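Local structure of D-glycerate 3-kinase (Cryptococcus neoformans var. grubii serotype A, 6CKG) at residues 145-151 with 166-172; 85-89 with 150-154; 121-126 with 240-244. The protein probably phosphorylates D-glycerate at its 3-hydroxyl using ATP, acting as a kinase of the P-loop type. All blocks are in the same frame, centred on the assembly; numbering follows the deposited sequence.

Contact 1: residues 145-151 with 166-172. With EDO (1,2-ethanediol), chain C.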
loop_
_atom_site.group_PDB
_atom_site.type_symbol
_atom_site.label_atom_id
_atom_site.label_comp_id
_atom_site.label_asym_id
_atom_site.label_seq_id
_atom_site.Cartn_x
_atom_site.Cartn_y
_atom_site.Cartn_z
ATOM N N GLN A 145 23.869 -12.453 -0.434
ATOM C CA GLN A 145 22.769 -11.879 -1.196
ATOM C C GLN A 145 21.426 -12.369 -0.662
ATOM O O GLN A 145 20.651 -12.996 -1.393
ATOM C CB GLN A 145 22.917 -12.233 -2.678
ATOM C CG GLN A 145 24.273 -11.870 -3.271
ATOM C CD GLN A 145 24.367 -12.200 -4.753
ATOM O OE1 GLN A 145 23.796 -11.507 -5.597
ATOM N NE2 GLN A 145 25.088 -13.268 -5.076
ATOM N N ARG A 146 21.139 -12.091 0.612
ATOM C CA ARG A 146 19.941 -12.598 1.267
ATOM C C ARG A 146 19.292 -11.477 2.067
ATOM O O ARG A 146 19.936 -10.490 2.430
ATOM C CB ARG A 146 20.258 -13.805 2.172
ATOM C CG ARG A 146 20.749 -15.039 1.400
ATOM C CD ARG A 146 21.135 -16.202 2.303
ATOM N NE ARG A 146 19.974 -16.841 2.917
ATOM C CZ ARG A 146 20.046 -17.796 3.843
ATOM N NH1 ARG A 146 21.228 -18.231 4.271
ATOM N NH2 ARG A 146 18.934 -18.317 4.348
ATOM N N ALA A 147 17.992 -11.629 2.306
ATOM C CA ALA A 147 17.241 -10.722 3.158
ATOM C C ALA A 147 16.150 -11.511 3.865
ATOM O O ALA A 147 15.777 -12.609 3.445
ATOM C CB ALA A 147 16.640 -9.566 2.360
ATOM N N GLN A 148 15.672 -10.955 4.973
ATOM C CA GLN A 148 14.596 -11.544 5.758
ATOM C C GLN A 148 13.473 -10.523 5.870
ATOM O O GLN A 148 13.716 -9.370 6.237
ATOM C CB GLN A 148 15.079 -11.963 7.155
ATOM C CG GLN A 148 16.096 -13.112 7.184
ATOM C CD GLN A 148 17.510 -12.676 6.826
ATOM O OE1 GLN A 148 17.928 -11.558 7.134
ATOM N NE2 GLN A 148 18.251 -13.561 6.162
ATOM N N LEU A 149 12.255 -10.942 5.543
ATOM C CA LEU A 149 11.144 -10.008 5.605
ATOM C C LEU A 149 10.144 -10.400 6.687
ATOM O O LEU A 149 9.930 -11.588 6.946
ATOM C CB LEU A 149 10.426 -9.928 4.252
ATOM C CG LEU A 149 11.347 -9.568 3.082
ATOM C CD1 LEU A 149 10.593 -9.566 1.771
ATOM C CD2 LEU A 149 12.018 -8.221 3.308
ATOM N N PRO A 150 9.510 -9.424 7.335
ATOM C CA PRO A 150 8.605 -9.740 8.443
ATOM C C PRO A 150 7.264 -10.248 7.938
ATOM O O PRO A 150 6.882 -10.053 6.783
ATOM C CB PRO A 150 8.439 -8.395 9.164
ATOM C CG PRO A 150 8.575 -7.382 8.059
ATOM C CD PRO A 150 9.657 -7.972 7.138
ATOM N N ILE A 151 6.566 -10.932 8.836
ATOM C CA ILE A 151 5.201 -11.393 8.628
ATOM C C ILE A 151 4.368 -10.877 9.787
ATOM O O ILE A 151 4.778 -11.000 10.947
ATOM C CB ILE A 151 5.125 -12.929 8.552
ATOM C CG1 ILE A 151 5.869 -13.437 7.314
ATOM C CG2 ILE A 151 3.674 -13.400 8.559
ATOM C CD1 ILE A 151 6.006 -14.961 7.248
ATOM N N GLU A 166 7.483 -15.897 12.515
ATOM C CA GLU A 166 7.875 -16.388 11.197
ATOM C C GLU A 166 8.378 -15.239 10.325
ATOM O O GLU A 166 7.932 -14.091 10.456
ATOM C CB GLU A 166 6.687 -17.066 10.516
ATOM C CG GLU A 166 5.937 -18.061 11.385
ATOM C CD GLU A 166 6.462 -19.476 11.245
ATOM O OE1 GLU A 166 5.694 -20.423 11.517
ATOM O OE2 GLU A 166 7.639 -19.644 10.857
ATOM N N VAL A 167 9.315 -15.547 9.415
ATOM C CA VAL A 167 9.825 -14.569 8.452
ATOM C C VAL A 167 9.805 -15.167 7.045
ATOM O O VAL A 167 9.676 -16.378 6.853
ATOM C CB VAL A 167 11.252 -14.069 8.783
ATOM C CG1 VAL A 167 11.305 -13.399 10.137
ATOM C CG2 VAL A 167 12.279 -15.197 8.676
ATOM N N VAL A 168 9.955 -14.282 6.055
ATOM C CA VAL A 168 10.118 -14.657 4.649
ATOM C C VAL A 168 11.596 -14.547 4.287
ATOM O O VAL A 168 12.207 -13.486 4.468
ATOM C CB VAL A 168 9.259 -13.767 3.736
ATOM C CG1 VAL A 168 9.539 -14.059 2.262
ATOM C CG2 VAL A 168 7.795 -13.964 4.057
ATOM N N GLU A 169 12.173 -15.628 3.770
ATOM C CA GLU A 169 13.570 -15.642 3.355
ATOM C C GLU A 169 13.672 -15.286 1.878
ATOM O O GLU A 169 13.023 -15.920 1.036
ATOM C CB GLU A 169 14.205 -17.014 3.599
ATOM C CG GLU A 169 14.528 -17.322 5.052
ATOM C CD GLU A 169 15.628 -16.439 5.595
ATOM O OE1 GLU A 169 16.491 -16.005 4.804
ATOM O OE2 GLU A 169 15.625 -16.168 6.814
ATOM N N VAL A 170 14.494 -14.287 1.564
ATOM C CA VAL A 170 14.702 -13.841 0.191
ATOM C C VAL A 170 16.125 -14.203 -0.215
ATOM O O VAL A 170 17.083 -13.912 0.512
ATOM C CB VAL A 170 14.438 -12.334 0.035
ATOM C CG1 VAL A 170 14.756 -11.863 -1.393
ATOM C CG2 VAL A 170 12.990 -12.015 0.400
ATOM N N GLN A 171 16.260 -14.859 -1.360
ATOM C CA GLN A 171 17.555 -15.253 -1.900
ATOM C C GLN A 171 17.773 -14.483 -3.190
ATOM O O GLN A 171 17.007 -14.642 -4.148
ATOM C CB GLN A 171 17.618 -16.758 -2.156
ATOM C CG GLN A 171 18.876 -17.225 -2.872
ATOM C CD GLN A 171 20.125 -17.010 -2.046
ATOM O OE1 GLN A 171 20.349 -17.703 -1.048
ATOM N NE2 GLN A 171 20.946 -16.036 -2.445
ATOM N N GLY A 172 18.799 -13.641 -3.210
ATOM C CA GLY A 172 19.158 -12.945 -4.424
ATOM C C GLY A 172 19.832 -13.877 -5.395
ATOM O O GLY A 172 20.187 -15.009 -5.066
HETATM C C1 EDO C . 6.712 -10.710 3.629
HETATM O O1 EDO C . 5.703 -11.062 4.599
HETATM C C2 EDO C . 6.759 -9.192 3.486
HETATM O O2 EDO C . 5.488 -8.732 3.007
HETATM O O HOH W 1 8.104 -11.598 11.194
#
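L149 lays its CD1 methyl obliquely across V170, 3.7 Å from CG2, on the face of the strand pair that also carries A147 and V168. With chi1 of V170 at 176°, CG1 lies opposite the backbone N, which leaves CG2 as the branch turned to L149. Further along this face A147 CB sits 4.2 Å from V170 CB, and helix 118-129 covers the patch, with C124 on L149 and L128 on V170. Strands 146-151 and 166-171 form the two arms of an antiparallel beta hairpin. A147 pairs with V170 and L149 with V168 as hydrogen-bonded pairs, and the straightest of these bonds, V168 N to L149 O, measures 2.8 Å. Where the arms part, G172 N extends the pairing to Q145 O at 2.7 Å. The face bearing R146, Q148, E169 and Q171 is polar and exposed. There R146, its chain bent at chi3, slants past E169, and NH2 makes a weak salt bridge of 3.4 Å to OE1, the guanidinium and carboxylate planes 64° apart. At the far end I151 crosses V168 at about a right angle, CD1 to CG2 3.8 Å, and a 1,2-ethanediol, probably from the crystallisation liquor, gives a 2.7 Å hydrogen bond from O1 to P150 O.

Contact 2: residues 85-89 with 150-154. With EDO (1,2-ethanediol), chain C.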
loop_
_atom_site.group_PDB
_atom_site.type_symbol
_atom_site.label_atom_id
_atom_site.label_comp_id
_atom_site.label_asym_id
_atom_site.label_seq_id
_atom_site.Cartn_x
_atom_site.Cartn_y
_atom_site.Cartn_z
ATOM N N ASP A 85 1.214 -4.106 5.031
ATOM C CA ASP A 85 0.614 -4.595 6.272
ATOM C C ASP A 85 1.556 -5.506 7.053
ATOM O O ASP A 85 1.405 -5.646 8.268
ATOM C CB ASP A 85 -0.670 -5.361 5.982
ATOM C CG ASP A 85 -1.760 -4.492 5.413
ATOM O OD1 ASP A 85 -1.492 -3.328 5.023
ATOM O OD2 ASP A 85 -2.897 -5.000 5.351
ATOM N N ASP A 86 2.509 -6.160 6.386
ATOM C CA ASP A 86 3.451 -6.993 7.124
ATOM C C ASP A 86 4.441 -6.165 7.926
ATOM O O ASP A 86 5.204 -6.732 8.717
ATOM C CB ASP A 86 4.210 -7.921 6.174
ATOM C CG ASP A 86 3.360 -9.058 5.690
ATOM O OD1 ASP A 86 2.753 -9.734 6.547
ATOM O OD2 ASP A 86 3.268 -9.251 4.452
ATOM N N PHE A 87 4.423 -4.847 7.748
ATOM C CA PHE A 87 5.332 -3.923 8.402
ATOM C C PHE A 87 4.624 -3.026 9.427
ATOM O O PHE A 87 5.179 -2.005 9.844
ATOM C CB PHE A 87 6.050 -3.085 7.347
ATOM C CG PHE A 87 7.051 -3.869 6.532
ATOM C CD1 PHE A 87 6.651 -4.604 5.422
ATOM C CD2 PHE A 87 8.390 -3.866 6.876
ATOM C CE1 PHE A 87 7.574 -5.328 4.683
ATOM C CE2 PHE A 87 9.321 -4.595 6.135
ATOM C CZ PHE A 87 8.912 -5.323 5.046
ATOM N N TYR A 88 3.423 -3.394 9.864
ATOM C CA TYR A 88 2.833 -2.719 11.020
ATOM C C TYR A 88 3.774 -2.777 12.224
ATOM O O TYR A 88 4.586 -3.699 12.364
ATOM C CB TYR A 88 1.504 -3.368 11.407
ATOM C CG TYR A 88 0.286 -2.996 10.584
ATOM C CD1 TYR A 88 -0.038 -1.663 10.319
ATOM C CD2 TYR A 88 -0.567 -3.985 10.116
ATOM C CE1 TYR A 88 -1.161 -1.353 9.588
ATOM C CE2 TYR A 88 -1.685 -3.686 9.395
ATOM C CZ TYR A 88 -1.986 -2.377 9.126
ATOM O OH TYR A 88 -3.125 -2.110 8.402
ATOM N N LEU A 89 3.654 -1.775 13.104
ATOM C CA LEU A 89 4.323 -1.808 14.399
ATOM C C LEU A 89 4.041 -3.119 15.113
ATOM O O LEU A 89 2.987 -3.737 14.928
ATOM C CB LEU A 89 3.846 -0.645 15.292
ATOM C CG LEU A 89 4.153 0.762 14.790
ATOM C CD1 LEU A 89 3.361 1.789 15.635
ATOM C CD2 LEU A 89 5.665 1.003 14.852
ATOM N N PRO A 150 9.510 -9.424 7.335
ATOM C CA PRO A 150 8.605 -9.740 8.443
ATOM C C PRO A 150 7.264 -10.248 7.938
ATOM O O PRO A 150 6.882 -10.053 6.783
ATOM C CB PRO A 150 8.439 -8.395 9.164
ATOM C CG PRO A 150 8.575 -7.382 8.059
ATOM C CD PRO A 150 9.657 -7.972 7.138
ATOM N N ILE A 151 6.566 -10.932 8.836
ATOM C CA ILE A 151 5.201 -11.393 8.628
ATOM C C ILE A 151 4.368 -10.877 9.787
ATOM O O ILE A 151 4.778 -11.000 10.947
ATOM C CB ILE A 151 5.125 -12.929 8.552
ATOM C CG1 ILE A 151 5.869 -13.437 7.314
ATOM C CG2 ILE A 151 3.674 -13.400 8.559
ATOM C CD1 ILE A 151 6.006 -14.961 7.248
ATOM N N TYR A 152 3.206 -10.314 9.488
ATOM C CA TYR A 152 2.312 -9.777 10.511
ATOM C C TYR A 152 1.079 -10.670 10.624
ATOM O O TYR A 152 0.420 -10.961 9.617
ATOM C CB TYR A 152 1.930 -8.329 10.183
ATOM C CG TYR A 152 1.156 -7.601 11.278
ATOM C CD1 TYR A 152 1.823 -6.924 12.311
ATOM C CD2 TYR A 152 -0.227 -7.583 11.267
ATOM C CE1 TYR A 152 1.121 -6.243 13.309
ATOM C CE2 TYR A 152 -0.945 -6.889 12.249
ATOM C CZ TYR A 152 -0.261 -6.231 13.267
ATOM O OH TYR A 152 -0.963 -5.554 14.225
ATOM N N ASP A 153 0.777 -11.123 11.848
ATOM C CA ASP A 153 -0.336 -12.038 12.099
ATOM C C ASP A 153 -1.464 -11.216 12.715
ATOM O O ASP A 153 -1.450 -10.906 13.908
ATOM C CB ASP A 153 0.101 -13.200 12.982
ATOM C CG ASP A 153 -1.020 -14.195 13.258
ATOM O OD1 ASP A 153 -2.203 -13.898 12.998
ATOM O OD2 ASP A 153 -0.710 -15.287 13.755
ATOM N N LYS A 154 -2.456 -10.882 11.891
ATOM C CA LYS A 154 -3.535 -10.006 12.321
ATOM C C LYS A 154 -4.426 -10.631 13.379
ATOM O O LYS A 154 -5.206 -9.910 14.001
ATOM C CB LYS A 154 -4.375 -9.599 11.110
ATOM C CG LYS A 154 -3.553 -8.915 10.039
ATOM C CD LYS A 154 -4.403 -8.445 8.855
ATOM C CE LYS A 154 -3.633 -7.420 8.021
ATOM N NZ LYS A 154 -4.262 -7.216 6.701
HETATM C C1 EDO C . 6.712 -10.710 3.629
HETATM O O1 EDO C . 5.703 -11.062 4.599
HETATM C C2 EDO C . 6.759 -9.192 3.486
HETATM O O2 EDO C . 5.488 -8.732 3.007
HETATM O O HOH W 2 -0.361 -9.455 7.252
HETATM O O HOH W 3 0.287 -3.413 15.201
#
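P150 sets its CG over one face of the F87 ring, 3.6 Å from the centroid, in a CH-pi contact offset toward the rim, while CD rests against CZ. A second apolar cluster is equally close: Y88 turns the edge of its ring to the face of Y152, with centroids 5.0 Å apart and planes at 64°. The Y88 CB lies over that same ring, 3.8 Å from its centroid. Y152 takes this position because CG stands opposite the backbone N, chi1 -172°, which swings the phenol against the 85-89 segment. Between the two clusters the D86 side chain bonds to the backbone of strand 146-153. Its OD1 accepts a hydrogen bond from Y152 N at 3.0 Å on the anti side, 16° out of the carboxylate plane, and another from a water that bridges to Y152 O. Its OD2 receives O2 of the 1,2-ethanediol at 2.7 Å. With both oxygens engaged, the carboxylate is probably held against rotation. The outer side is looser and more polar. There the exposed K154 stretches out an extended chain to place NZ 2.9 Å from D85 OD2, a salt bridge using the anti lone pair. A further water links L89 O to Y152 OH. Segment 85-89 connects strand 79-83 to helix 91-100 in the chain, with F87 and P150 both packed against L120 of helix 118-129.

Contact 3: residues 121-126 with 240-244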
loop_
_atom_site.group_PDB
_atom_site.type_symbol
_atom_site.label_atom_id
_atom_site.label_comp_id
_atom_site.label_asym_id
_atom_site.label_seq_id
_atom_site.Cartn_x
_atom_site.Cartn_y
_atom_site.Cartn_z
ATOM N N LEU A 121 10.729 -0.998 7.522
ATOM C CA LEU A 121 10.449 -0.795 6.102
ATOM C C LEU A 121 11.678 -0.295 5.359
ATOM O O LEU A 121 12.043 -0.828 4.306
ATOM C CB LEU A 121 9.298 0.198 5.943
ATOM C CG LEU A 121 7.912 -0.417 6.060
ATOM C CD1 LEU A 121 6.866 0.652 6.401
ATOM C CD2 LEU A 121 7.591 -1.111 4.738
ATOM N N GLU A 122 12.326 0.743 5.890
ATOM C CA GLU A 122 13.501 1.290 5.227
ATOM C C GLU A 122 14.642 0.283 5.212
ATOM O O GLU A 122 15.308 0.121 4.183
ATOM C CB GLU A 122 13.938 2.589 5.898
ATOM C CG GLU A 122 12.931 3.702 5.743
ATOM C CD GLU A 122 13.431 5.018 6.292
ATOM O OE1 GLU A 122 14.660 5.252 6.257
ATOM O OE2 GLU A 122 12.590 5.812 6.767
ATOM N N GLN A 123 14.875 -0.406 6.336
ATOM C CA GLN A 123 15.927 -1.418 6.378
ATOM C C GLN A 123 15.674 -2.516 5.347
ATOM O O GLN A 123 16.592 -2.934 4.633
ATOM C CB GLN A 123 16.051 -2.016 7.795
ATOM C CG GLN A 123 17.125 -3.107 7.923
ATOM C CD GLN A 123 17.176 -3.777 9.310
ATOM O OE1 GLN A 123 16.148 -4.009 9.948
ATOM N NE2 GLN A 123 18.386 -4.086 9.769
ATOM N N CYS A 124 14.433 -3.001 5.253
ATOM C CA CYS A 124 14.166 -4.117 4.349
ATOM C C CYS A 124 14.258 -3.688 2.894
ATOM O O CYS A 124 14.811 -4.413 2.061
ATOM C CB CYS A 124 12.797 -4.721 4.646
ATOM S SG CYS A 124 12.854 -5.713 6.193
ATOM N N LEU A 125 13.745 -2.504 2.565
ATOM C CA LEU A 125 13.816 -2.065 1.178
ATOM C C LEU A 125 15.257 -1.791 0.767
ATOM O O LEU A 125 15.663 -2.135 -0.346
ATOM C CB LEU A 125 12.928 -0.837 0.971
ATOM C CG LEU A 125 12.590 -0.489 -0.487
ATOM C CD1 LEU A 125 12.451 -1.745 -1.359
ATOM C CD2 LEU A 125 11.298 0.303 -0.512
ATOM N N ALA A 126 16.057 -1.201 1.656
ATOM C CA ALA A 126 17.467 -1.005 1.326
ATOM C C ALA A 126 18.189 -2.341 1.176
ATOM O O ALA A 126 19.038 -2.504 0.288
ATOM C CB ALA A 126 18.146 -0.137 2.383
ATOM N N VAL A 240 10.785 9.281 2.503
ATOM C CA VAL A 240 12.051 8.593 2.220
ATOM C C VAL A 240 11.790 7.204 1.640
ATOM O O VAL A 240 12.480 6.751 0.713
ATOM C CB VAL A 240 12.906 8.523 3.502
ATOM C CG1 VAL A 240 14.065 7.552 3.332
ATOM C CG2 VAL A 240 13.420 9.909 3.865
ATOM N N LEU A 241 10.777 6.515 2.169
ATOM C CA LEU A 241 10.388 5.197 1.680
ATOM C C LEU A 241 9.823 5.276 0.268
ATOM O O LEU A 241 10.181 4.471 -0.607
ATOM C CB LEU A 241 9.348 4.600 2.624
ATOM C CG LEU A 241 9.374 3.188 3.181
ATOM C CD1 LEU A 241 7.935 2.663 3.262
ATOM C CD2 LEU A 241 10.284 2.246 2.388
ATOM N N TRP A 242 8.904 6.217 0.034
ATOM C CA TRP A 242 8.330 6.369 -1.305
ATOM C C TRP A 242 9.407 6.626 -2.346
ATOM O O TRP A 242 9.309 6.153 -3.493
ATOM C CB TRP A 242 7.320 7.511 -1.338
ATOM C CG TRP A 242 6.085 7.400 -0.469
ATOM C CD1 TRP A 242 5.246 8.447 -0.136
ATOM C CD2 TRP A 242 5.510 6.226 0.149
ATOM N NE1 TRP A 242 4.208 8.001 0.646
ATOM C CE2 TRP A 242 4.347 6.654 0.853
ATOM C CE3 TRP A 242 5.859 4.868 0.191
ATOM C CZ2 TRP A 242 3.534 5.777 1.556
ATOM C CZ3 TRP A 242 5.053 3.998 0.915
ATOM C CH2 TRP A 242 3.908 4.459 1.597
ATOM N N ASP A 243 10.437 7.388 -1.974
ATOM C CA ASP A 243 11.473 7.766 -2.931
ATOM C C ASP A 243 12.334 6.590 -3.383
ATOM O O ASP A 243 13.136 6.759 -4.302
ATOM C CB ASP A 243 12.372 8.860 -2.337
ATOM C CG ASP A 243 11.697 10.239 -2.319
ATOM O OD1 ASP A 243 10.659 10.432 -3.000
ATOM O OD2 ASP A 243 12.204 11.136 -1.615
ATOM N N GLN A 244 12.223 5.432 -2.736
ATOM C CA GLN A 244 12.922 4.225 -3.148
ATOM C C GLN A 244 12.205 3.489 -4.272
ATOM O O GLN A 244 12.778 2.561 -4.852
ATOM C CB GLN A 244 13.092 3.311 -1.937
ATOM C CG GLN A 244 14.006 3.891 -0.860
ATOM C CD GLN A 244 15.457 3.535 -1.119
ATOM O OE1 GLN A 244 16.051 3.987 -2.097
ATOM N NE2 GLN A 244 16.024 2.679 -0.264
HETATM O O HOH W 4 15.118 2.078 2.252
HETATM O O HOH W 5 10.299 6.816 5.102
#
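Q244 NE2 donates to a water 2.7 Å away, which in turn donates a hydrogen bond to E122 O at 2.8 Å. A second water, donating to E122 OE2, accepts a hydrogen bond from L241 N at 3.0 Å. No direct hydrogen bond joins the two segments, so their polar link is carried by solvent. Apart from these waters the contact is largely aliphatic. L241 divides its two methyls between neighbouring turns of helix 118-129: its side chain crosses L121 at about a right angle, with CD1 3.9 Å from L121 CD1, and CD2 meets L125 CD2 at 3.6 Å. The L241 rotamer is unusual, chi1 -133°, and the exact placing of the two methyls is uncertain. L125 and Q244 slide past each other in opposite directions, with L125 CD2 3.8 Å from Q244 CB. At the more exposed margin V240 brings CG1 across the end of E122, 3.8 Å from OE1. L121, L125 and L241 all also touch F179 of strand 176-180, and the first two reach M82 of strand 79-83. Leucines from two helices packed on the parallel strands of a 2-3-1-4-5 sheet are consistent with the alpha/beta core of the P-loop kinase fold.

Overall arrangement
From the N terminus, the chain leaves strand 79-83 of the central sheet and makes the turn 85-89, then helix 91-100 and helix 118-129 before it enters the hairpin. Contact 2 closes this first loop when strand 146-153 returns to the turn. Contact 1 begins on the same strand, sharing P150 and I151 with contact 2, and closes the short hairpin loop at 166-172. Contact 3 closes a much longer loop, from helix 118-129 to 240-244; contact 1 is nested within it, whereas contact 2 crosses it. Helix 118-129 joins all three: C124 holds the hairpin and the 85-89 loop to this helix, whose L121 and L125 rest on the central sheet.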